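Local coordinates for protein GTN Reductase (Agrobacterium tumefaciens, PDB 5N6G) that probably reduces carbon-carbon double bonds with NADH or NADPH as an FMN-dependent ene-reductase of the Old Yellow Enzyme family, at residues T107-H112 and T128-D133; I222-T227 and R259-I264; H265-A270 and A304-D309. All coordinates share one frame; numbering follows the deposited sequence. Where two conformers were deposited one is given.

Contact 1 of 3, residues T107-H112 and T128-D133; sequences TSLQPH and TYIIND
The flat group that L109 meets is the Y129 peptide carbonyl: the methyl CD1 of L109 lies 4.2 Å from Y129 O. The Y129 ring itself, deposited in two conformers, leaves on the other side of its strand, where it lies near the rings of F139 and Y65 and the bound 2-phenylacrylic acid. Strand 128-131 thus turns T128 and I130 toward 107-112 and sends the tyrosine to the bound 2-phenylacrylic acid. I130 fits the first role with its branched CB. Its CG2 is anti to the carbonyl carbon and stands 3.7 Å from S108 OG, and the same methyl receives L109 CD1 at 4.4 Å. L109, extended through CD1 (chi2 169°), suits a partly exposed place where an apolar tip lies over a strand.

S108 has a small hydroxyl that can serve several partners. OG is hydrogen-bonded to H106 ND1 and, at 2.9 Å, to a water, and that water in turn accepts from I131 N, also at 2.9 Å. The solvent molecule therefore joins the 3-10 turn 107-109 to the strand where no direct polar bond links them. Farther up the strand, T128 OG1 is hydrogen-bonded to G64 O.

Strand 127-131 pairs with antiparallel 137-141 through backbone bonds of T128 with A140 and I130 with A138. The result is a beta-hairpin in the excursion that follows barrel strand 94-99, packed against a loop of the same excursion, as in the lid that Old Yellow Enzymes build over the catalytic end of their TIM barrel.

Contact 2 of 3, residues I222-T227 and R259-I264; sequences IGAGRT and RNLAFI
A224 aims its CB straight into the backbone of 259-264, where a turn and a strand entrance meet at the N-terminal rim of a TIM barrel. Here helix 204-222 gives way to strand 227-231, next to the start of strand 263-267. The methyl CB of A224 sits 3.3 Å from both R259 O and N260 O, a fit that suits the smallest side chain with a CB. The approach is reciprocated by A262, whose own CB points back at the turn and comes 3.4 Å from G225 O. G225 CA and A262 CA come within 4.7 Å, which glycine, with no side chain, and alanine allow.

L261 meets T227 differently, laying its CB against T227 O at 3.5 Å. Its CD2 reaches T227 CB only at 4.2 Å, and L261 also touches V215 of helix 204-222. N260 adopts left-handed backbone angles, which asparagine tolerates well, and the guanidinium of R259 turns away to a salt bridge with D216.

One hydrogen bond joins the two segments just ahead of strand 263-267: A262 N donates to T227 O at 2.9 Å and 160°. F263 then pairs its backbone with I229, continuing the parallel sheet.

G223 ends the helical run at phi 100°, where a CB would clash with the carbonyl O of I222, so glycine suits it. G223 O is held twice: R226 N donates at 3.0 Å, and T227 OG1 donates at 2.9 Å from the opposite face of the carbonyl plane, standing 40° out of it.

Contact 3 of 3, residues H265-A270 and A304-D309; sequences HVVEGA and ANNGYD. With FMN (flavin mononucleotide), chain B.
E268 OE1 is gripped twice, by the hydroxyl of Y308 and by a salt bridge from R275. Y308 OH donates to E268 OE1 at 2.7 Å, on the syn side of the carboxylate, whose plane is turned 27° from the phenol ring. Glutamate is long enough to cross here: its chain runs extended beyond CG, past N305 O and A304 CB. R275 also makes a cation-pi contact with Y308, and its charge probably keeps the buried carboxylate ionised.

N306 ties the two segments on another side. With CG anti to the backbone N (chi1 -170°), its ND2 gives an N-H to E268 O at 2.8 Å, with the acceptor near the amide plane. ND2 is also hydrogen-bonded to G273 O, and OD1 to G272 N.

N305 turns to the flavin mononucleotide and uses both ends of its amide. OD1 accepts from the ribityl hydroxyl O3' of FMN at 2.6 Å, whereas ND2 donates to FMN O5' at 3.0 Å and is hydrogen-bonded to A326 O as well. The H265 ring presents its edge to this residue, NE2 lying 3.5 Å from N305 CB in the ring plane, while H265 ND1 is hydrogen-bonded to E176. G307, at positive phi, offers its N to phosphate O1P of FMN at 2.8 Å.

Beneath, N305 N binds V266 O and E268 N binds N305 O, the parallel register of a beta-alpha-beta unit. Helix 286-295 connects its strands and covers V266 through F289, while strands 227-231 and 324-327 flank the pair within the eight-stranded barrel.

Contacts 2 and 3 both use strand 263-267 and follow one another directly in sequence, yet their centres are 21 Å apart, at its two ends. Contact 3 is buried and rich in polar side chains, as befits the cofactor end of the barrel. Contact 2, partly buried, relies on small side chains packed against carbonyls and on one backbone bond. Contact 1 is also partly buried but stands outside the barrel sheet, 31 Å from contact 3 between centres and on the other side of the chain's centre; it combines apolar touching with a water bridge. Contacts 1 and 3 still converge on function, Y129 touching the bound 2-phenylacrylic acid and N305 with G307 holding the FMN.

Contact 1 of 3, residues T107-H112 and T128-D133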
loop_
_atom_site.group_PDB
_atom_site.type_symbol
_atom_site.label_atom_id
_atom_site.label_comp_id
_atom_site.label_asym_id
_atom_site.label_seq_id
_atom_site.Cartn_x
_atom_site.Cartn_y
_atom_site.Cartn_z
ATOM N N THR A 107 4.381 -16.169 -14.305
ATOM C CA THR A 107 3.403 -16.629 -15.292
ATOM C C THR A 107 2.326 -17.516 -14.672
ATOM O O THR A 107 1.171 -17.470 -15.108
ATOM C CB THR A 107 4.102 -17.380 -16.414
ATOM O OG1 THR A 107 4.848 -18.479 -15.855
ATOM C CG2 THR A 107 5.019 -16.454 -17.192
ATOM N N SER A 108 2.669 -18.311 -13.655
ATOM C CA SER A 108 1.704 -19.231 -13.051
ATOM C C SER A 108 0.563 -18.510 -12.325
ATOM O O SER A 108 -0.460 -19.141 -12.017
ATOM C CB SER A 108 2.432 -20.175 -12.087
ATOM O OG SER A 108 2.919 -19.435 -10.982
ATOM N N LEU A 109 0.720 -17.219 -12.018
ATOM C CA LEU A 109 -0.306 -16.416 -11.369
ATOM C C LEU A 109 -1.138 -15.604 -12.353
ATOM O O LEU A 109 -2.170 -15.046 -11.957
ATOM C CB LEU A 109 0.343 -15.456 -10.351
ATOM C CG LEU A 109 1.168 -16.120 -9.252
ATOM C CD1 LEU A 109 1.982 -15.066 -8.474
ATOM C CD2 LEU A 109 0.265 -16.896 -8.317
ATOM N N GLN A 110 -0.690 -15.478 -13.604
ATOM C CA GLN A 110 -1.291 -14.604 -14.590
ATOM C C GLN A 110 -2.416 -15.308 -15.332
ATOM O O GLN A 110 -2.376 -16.530 -15.526
ATOM C CB GLN A 110 -0.241 -14.154 -15.599
ATOM C CG GLN A 110 0.755 -13.219 -14.962
ATOM C CD GLN A 110 0.131 -11.912 -14.581
ATOM O OE1 GLN A 110 -0.618 -11.305 -15.365
ATOM N NE2 GLN A 110 0.404 -11.466 -13.372
ATOM N N PRO A 111 -3.407 -14.551 -15.789
ATOM C CA PRO A 111 -4.419 -15.154 -16.657
ATOM C C PRO A 111 -3.767 -15.684 -17.926
ATOM O O PRO A 111 -2.834 -15.091 -18.475
ATOM C CB PRO A 111 -5.395 -14.002 -16.931
ATOM C CG PRO A 111 -4.683 -12.768 -16.575
ATOM C CD PRO A 111 -3.623 -13.111 -15.595
ATOM N N HIS A 112 -4.228 -16.845 -18.351
ATOM C CA HIS A 112 -3.741 -17.516 -19.550
ATOM C C HIS A 112 -2.283 -17.939 -19.429
ATOM O O HIS A 112 -1.679 -18.342 -20.432
ATOM C CB HIS A 112 -3.897 -16.632 -20.791
ATOM C CG HIS A 112 -5.234 -15.973 -20.895
ATOM N ND1 HIS A 112 -5.380 -14.611 -21.043
ATOM C CD2 HIS A 112 -6.486 -16.486 -20.872
ATOM C CE1 HIS A 112 -6.665 -14.315 -21.107
ATOM N NE2 HIS A 112 -7.357 -15.435 -21.005
ATOM N N THR A 128 9.348 -14.277 -5.926
ATOM C CA THR A 128 7.958 -14.308 -5.523
ATOM C C THR A 128 7.603 -15.677 -4.965
ATOM O O THR A 128 8.435 -16.584 -4.892
ATOM C CB THR A 128 7.008 -13.939 -6.667
ATOM O OG1 THR A 128 5.687 -14.008 -6.152
ATOM C CG2 THR A 128 7.131 -14.878 -7.872
ATOM N N TYR A 129 6.345 -15.811 -4.551
ATOM C CA TYR A 129 5.834 -17.018 -3.910
ATOM C C TYR A 129 4.732 -17.569 -4.802
ATOM O O TYR A 129 3.751 -16.873 -5.078
ATOM C CB TYR A 129 5.298 -16.716 -2.506
ATOM C CG TYR A 129 6.003 -15.585 -1.757
ATOM C CD1 TYR A 129 7.357 -15.333 -1.932
ATOM C CD2 TYR A 129 5.306 -14.774 -0.866
ATOM C CE1 TYR A 129 7.991 -14.306 -1.260
ATOM C CE2 TYR A 129 5.942 -13.746 -0.177
ATOM C CZ TYR A 129 7.285 -13.522 -0.385
ATOM O OH TYR A 129 7.933 -12.514 0.284
ATOM N N ILE A 130 4.902 -18.808 -5.263
ATOM C CA ILE A 130 4.000 -19.434 -6.233
ATOM C C ILE A 130 3.507 -20.787 -5.734
ATOM O O ILE A 130 4.007 -21.335 -4.749
ATOM C CB ILE A 130 4.643 -19.594 -7.629
ATOM C CG1 ILE A 130 5.874 -20.501 -7.569
ATOM C CG2 ILE A 130 4.999 -18.217 -8.192
ATOM C CD1 ILE A 130 6.271 -21.053 -8.917
ATOM N N ILE A 131 2.495 -21.311 -6.441
ATOM C CA ILE A 131 1.923 -22.632 -6.175
ATOM C C ILE A 131 2.007 -23.471 -7.446
ATOM O O ILE A 131 1.511 -23.065 -8.502
ATOM C CB ILE A 131 0.462 -22.531 -5.692
ATOM C CG1 ILE A 131 0.368 -21.672 -4.418
ATOM C CG2 ILE A 131 -0.139 -23.931 -5.465
ATOM C CD1 ILE A 131 1.222 -22.168 -3.241
ATOM N N ASN A 132 2.604 -24.649 -7.333
ATOM C CA ASN A 132 2.760 -25.546 -8.469
ATOM C C ASN A 132 1.440 -26.257 -8.780
ATOM O O ASN A 132 0.451 -26.145 -8.052
ATOM C CB ASN A 132 3.859 -26.575 -8.190
ATOM C CG ASN A 132 5.239 -25.939 -8.023
ATOM O OD1 ASN A 132 5.641 -25.082 -8.809
ATOM N ND2 ASN A 132 5.971 -26.372 -6.999
ATOM N N ASP A 133 1.439 -27.011 -9.884
ATOM C CA ASP A 133 0.239 -27.745 -10.280
ATOM C C ASP A 133 -0.182 -28.744 -9.207
ATOM O O ASP A 133 -1.379 -28.952 -8.977
ATOM C CB ASP A 133 0.480 -28.461 -11.612
ATOM C CG ASP A 133 0.626 -27.496 -12.775
ATOM O OD1 ASP A 133 0.181 -26.334 -12.647
ATOM O OD2 ASP A 133 1.180 -27.899 -13.819
HETATM O O HOH W 1 1.214 -20.420 -8.853
#

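Contact 2 of 3, residues I222-T227 and R259-I264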
loop_
_atom_site.group_PDB
_atom_site.type_symbol
_atom_site.label_atom_id
_atom_site.label_comp_id
_atom_site.label_asym_id
_atom_site.label_seq_id
_atom_site.Cartn_x
_atom_site.Cartn_y
_atom_site.Cartn_z
ATOM N N ILE A 222 -15.269 6.697 -6.519
ATOM C CA ILE A 222 -15.644 6.608 -5.109
ATOM C C ILE A 222 -15.582 7.933 -4.370
ATOM O O ILE A 222 -16.017 7.983 -3.209
ATOM C CB ILE A 222 -14.793 5.571 -4.351
ATOM C CG1 ILE A 222 -13.334 6.044 -4.219
ATOM C CG2 ILE A 222 -14.908 4.199 -5.023
ATOM C CD1 ILE A 222 -12.497 5.158 -3.297
ATOM N N GLY A 223 -15.088 8.999 -4.994
ATOM C CA GLY A 223 -14.928 10.274 -4.324
ATOM C C GLY A 223 -13.490 10.494 -3.882
ATOM O O GLY A 223 -12.861 9.612 -3.291
ATOM N N ALA A 224 -12.969 11.694 -4.149
ATOM C CA ALA A 224 -11.604 12.007 -3.753
ATOM C C ALA A 224 -11.430 11.941 -2.240
ATOM O O ALA A 224 -10.352 11.570 -1.752
ATOM C CB ALA A 224 -11.222 13.397 -4.280
ATOM N N GLY A 225 -12.488 12.243 -1.491
ATOM C CA GLY A 225 -12.426 12.197 -0.037
ATOM C C GLY A 225 -12.358 10.800 0.550
ATOM O O GLY A 225 -12.242 10.665 1.780
ATOM N N ARG A 226 -12.490 9.764 -0.277
ATOM C CA ARG A 226 -12.292 8.393 0.174
ATOM C C ARG A 226 -11.084 7.760 -0.507
ATOM O O ARG A 226 -10.946 6.526 -0.472
ATOM C CB ARG A 226 -13.542 7.538 -0.066
ATOM C CG ARG A 226 -14.733 8.102 0.675
ATOM C CD ARG A 226 -15.893 7.143 0.791
ATOM N NE ARG A 226 -16.896 7.726 1.694
ATOM C CZ ARG A 226 -16.893 7.625 3.027
ATOM N NH1 ARG A 226 -15.956 6.934 3.671
ATOM N NH2 ARG A 226 -17.853 8.212 3.733
ATOM N N THR A 227 -10.239 8.569 -1.152
ATOM C CA THR A 227 -9.085 8.101 -1.923
ATOM C C THR A 227 -7.790 8.603 -1.303
ATOM O O THR A 227 -7.604 9.811 -1.141
ATOM C CB THR A 227 -9.176 8.564 -3.379
ATOM O OG1 THR A 227 -10.425 8.142 -3.948
ATOM C CG2 THR A 227 -8.026 8.001 -4.186
ATOM N N ARG A 259 -6.072 17.733 -5.898
ATOM C CA ARG A 259 -7.106 16.716 -6.104
ATOM C C ARG A 259 -7.952 16.359 -4.878
ATOM O O ARG A 259 -8.725 15.400 -4.944
ATOM C CB ARG A 259 -6.453 15.470 -6.690
ATOM C CG ARG A 259 -6.091 15.715 -8.168
ATOM C CD ARG A 259 -5.028 14.828 -8.653
ATOM N NE ARG A 259 -5.058 14.665 -10.103
ATOM C CZ ARG A 259 -4.387 15.413 -10.980
ATOM N NH1 ARG A 259 -3.621 16.430 -10.594
ATOM N NH2 ARG A 259 -4.467 15.119 -12.270
ATOM N N ASN A 260 -7.855 17.093 -3.780
ATOM C CA ASN A 260 -8.803 16.928 -2.677
ATOM C C ASN A 260 -8.793 15.505 -2.112
ATOM O O ASN A 260 -9.832 14.977 -1.705
ATOM C CB ASN A 260 -10.209 17.321 -3.128
ATOM C CG ASN A 260 -10.307 18.795 -3.463
ATOM O OD1 ASN A 260 -10.541 19.185 -4.608
ATOM N ND2 ASN A 260 -10.110 19.620 -2.458
ATOM N N LEU A 261 -7.605 14.910 -2.002
ATOM C CA LEU A 261 -7.470 13.533 -1.550
ATOM C C LEU A 261 -7.554 13.420 -0.029
ATOM O O LEU A 261 -7.322 14.384 0.723
ATOM C CB LEU A 261 -6.158 12.920 -2.036
ATOM C CG LEU A 261 -5.965 12.854 -3.559
ATOM C CD1 LEU A 261 -4.666 12.165 -3.862
ATOM C CD2 LEU A 261 -7.128 12.126 -4.224
ATOM N N ALA A 262 -7.869 12.197 0.421
ATOM C CA ALA A 262 -8.088 11.939 1.843
ATOM C C ALA A 262 -6.779 11.880 2.617
ATOM O O ALA A 262 -6.694 12.411 3.732
ATOM C CB ALA A 262 -8.859 10.636 2.019
ATOM N N PHE A 263 -5.747 11.293 2.023
ATOM C CA PHE A 263 -4.479 11.108 2.715
ATOM C C PHE A 263 -3.372 10.776 1.729
ATOM O O PHE A 263 -3.600 10.223 0.645
ATOM C CB PHE A 263 -4.558 10.022 3.816
ATOM C CG PHE A 263 -4.903 8.630 3.322
ATOM C CD1 PHE A 263 -6.236 8.236 3.229
ATOM C CD2 PHE A 263 -3.909 7.717 2.971
ATOM C CE1 PHE A 263 -6.584 6.958 2.782
ATOM C CE2 PHE A 263 -4.254 6.429 2.530
ATOM C CZ PHE A 263 -5.582 6.059 2.436
ATOM N N ILE A 264 -2.156 11.137 2.148
ATOM C CA ILE A 264 -0.907 10.735 1.520
ATOM C C ILE A 264 -0.143 9.928 2.557
ATOM O O ILE A 264 0.076 10.406 3.676
ATOM C CB ILE A 264 -0.047 11.944 1.088
ATOM C CG1 ILE A 264 -0.881 13.007 0.345
ATOM C CG2 ILE A 264 1.174 11.456 0.295
ATOM C CD1 ILE A 264 -1.423 12.545 -0.999
#

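Contact 3 of 3, residues H265-A270 and A304-D309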
loop_
_atom_site.group_PDB
_atom_site.type_symbol
_atom_site.label_atom_id
_atom_site.label_comp_id
_atom_site.label_asym_id
_atom_site.label_seq_id
_atom_site.Cartn_x
_atom_site.Cartn_y
_atom_site.Cartn_z
ATOM N N HIS A 265 0.265 8.719 2.189
ATOM C CA HIS A 265 1.003 7.819 3.058
ATOM C C HIS A 265 2.400 7.658 2.485
ATOM O O HIS A 265 2.559 7.158 1.366
ATOM C CB HIS A 265 0.259 6.484 3.146
ATOM C CG HIS A 265 0.851 5.487 4.079
ATOM N ND1 HIS A 265 0.225 4.293 4.341
ATOM C CD2 HIS A 265 1.998 5.474 4.795
ATOM C CE1 HIS A 265 0.946 3.592 5.195
ATOM N NE2 HIS A 265 2.029 4.283 5.488
ATOM N N VAL A 266 3.411 8.101 3.228
ATOM C CA VAL A 266 4.781 8.163 2.726
ATOM C C VAL A 266 5.672 7.209 3.510
ATOM O O VAL A 266 5.717 7.256 4.747
ATOM C CB VAL A 266 5.334 9.600 2.781
ATOM C CG1 VAL A 266 5.330 10.142 4.201
ATOM C CG2 VAL A 266 6.735 9.666 2.196
ATOM N N VAL A 267 6.400 6.369 2.775
ATOM C CA VAL A 267 7.480 5.540 3.306
ATOM C C VAL A 267 8.742 6.384 3.281
ATOM O O VAL A 267 9.213 6.790 2.209
ATOM C CB VAL A 267 7.666 4.258 2.475
ATOM C CG1 VAL A 267 8.833 3.418 3.003
ATOM C CG2 VAL A 267 6.378 3.426 2.437
ATOM N N GLU A 268 9.316 6.618 4.454
ATOM C CA GLU A 268 10.507 7.435 4.600
ATOM C C GLU A 268 11.728 6.523 4.607
ATOM O O GLU A 268 11.992 5.830 5.594
ATOM C CB GLU A 268 10.406 8.269 5.875
ATOM C CG GLU A 268 9.215 9.222 5.813
ATOM C CD GLU A 268 8.956 9.979 7.109
ATOM O OE1 GLU A 268 9.145 9.413 8.214
ATOM O OE2 GLU A 268 8.539 11.149 7.002
ATOM N N GLY A 269 12.473 6.528 3.509
ATOM C CA GLY A 269 13.651 5.695 3.390
ATOM C C GLY A 269 13.405 4.385 2.669
ATOM O O GLY A 269 12.430 4.199 1.943
ATOM N N ALA A 270 14.342 3.462 2.863
ATOM C CA ALA A 270 14.177 2.127 2.307
ATOM C C ALA A 270 13.113 1.376 3.097
ATOM O O ALA A 270 13.151 1.340 4.328
ATOM C CB ALA A 270 15.509 1.378 2.340
ATOM N N ALA A 304 2.949 9.087 7.926
ATOM C CA ALA A 304 4.336 8.714 7.709
ATOM C C ALA A 304 4.587 7.317 8.237
ATOM O O ALA A 304 3.954 6.878 9.191
ATOM C CB ALA A 304 5.295 9.677 8.405
ATOM N N ASN A 305 5.547 6.647 7.608
ATOM C CA ASN A 305 5.904 5.282 7.928
ATOM C C ASN A 305 7.398 5.084 7.773
ATOM O O ASN A 305 8.061 5.802 7.015
ATOM C CB ASN A 305 5.187 4.301 7.000
ATOM C CG ASN A 305 5.746 2.916 7.100
ATOM O OD1 ASN A 305 6.550 2.488 6.272
ATOM N ND2 ASN A 305 5.343 2.198 8.136
ATOM N N ASN A 306 7.890 4.077 8.513
ATOM C CA ASN A 306 9.133 3.330 8.351
ATOM C C ASN A 306 10.081 3.606 9.514
ATOM O O ASN A 306 10.675 4.687 9.637
ATOM C CB ASN A 306 9.823 3.594 7.012
ATOM C CG ASN A 306 10.968 2.614 6.772
ATOM O OD1 ASN A 306 10.811 1.402 6.946
ATOM N ND2 ASN A 306 12.142 3.139 6.424
ATOM N N GLY A 307 10.200 2.629 10.406
ATOM C CA GLY A 307 11.148 2.717 11.498
ATOM C C GLY A 307 10.717 3.559 12.676
ATOM O O GLY A 307 11.559 3.892 13.513
ATOM N N TYR A 308 9.447 3.933 12.767
ATOM C CA TYR A 308 8.991 4.696 13.923
ATOM C C TYR A 308 8.894 3.803 15.148
ATOM O O TYR A 308 8.677 2.593 15.045
ATOM C CB TYR A 308 7.630 5.326 13.639
ATOM C CG TYR A 308 7.722 6.563 12.809
ATOM C CD1 TYR A 308 7.922 7.790 13.411
ATOM C CD2 TYR A 308 7.635 6.513 11.423
ATOM C CE1 TYR A 308 8.016 8.949 12.672
ATOM C CE2 TYR A 308 7.736 7.685 10.657
ATOM C CZ TYR A 308 7.937 8.895 11.302
ATOM O OH TYR A 308 8.045 10.068 10.602
ATOM N N ASP A 309 9.061 4.419 16.319
ATOM C CA ASP A 309 8.797 3.805 17.614
ATOM C C ASP A 309 7.946 4.774 18.427
ATOM O O ASP A 309 7.523 5.823 17.930
ATOM C CB ASP A 309 10.097 3.410 18.332
ATOM C CG ASP A 309 10.996 4.601 18.686
ATOM O OD1 ASP A 309 10.541 5.769 18.709
ATOM O OD2 ASP A 309 12.187 4.350 18.959
HETATM N N1 FMN B . 3.913 -2.370 2.178
HETATM C C2 FMN B . 2.849 -2.148 1.339
HETATM O O2 FMN B . 2.652 -1.033 0.806
HETATM N N3 FMN B . 1.953 -3.167 1.098
HETATM C C4 FMN B . 2.036 -4.453 1.597
HETATM O O4 FMN B . 1.155 -5.278 1.356
HETATM C C4A FMN B . 3.178 -4.688 2.454
HETATM N N5 FMN B . 3.311 -5.872 2.995
HETATM C C5A FMN B . 4.312 -6.037 3.937
HETATM C C6 FMN B . 4.397 -7.252 4.606
HETATM C C7 FMN B . 5.305 -7.434 5.640
HETATM C C7M FMN B . 5.336 -8.761 6.357
HETATM C C8 FMN B . 6.158 -6.390 6.012
HETATM C C8M FMN B . 7.109 -6.532 7.168
HETATM C C9 FMN B . 6.096 -5.177 5.331
HETATM C C9A FMN B . 5.171 -4.994 4.303
HETATM N N10 FMN B . 5.006 -3.742 3.672
HETATM C C10 FMN B . 4.038 -3.565 2.722
HETATM C "C1'" FMN B . 5.766 -2.595 4.188
HETATM C "C2'" FMN B . 5.134 -2.053 5.463
HETATM O "O2'" FMN B . 3.841 -1.501 5.192
HETATM C "C3'" FMN B . 5.988 -0.990 6.154
HETATM O "O3'" FMN B . 6.267 0.067 5.238
HETATM C "C4'" FMN B . 7.314 -1.524 6.692
HETATM O "O4'" FMN B . 7.088 -2.674 7.510
HETATM C "C5'" FMN B . 8.096 -0.466 7.448
HETATM O "O5'" FMN B . 7.361 -0.028 8.608
HETATM P P FMN B . 7.696 -0.479 10.132
HETATM O O1P FMN B . 9.092 0.037 10.408
HETATM O O2P FMN B . 7.665 -1.998 10.120
HETATM O O3P FMN B . 6.629 0.153 10.949
#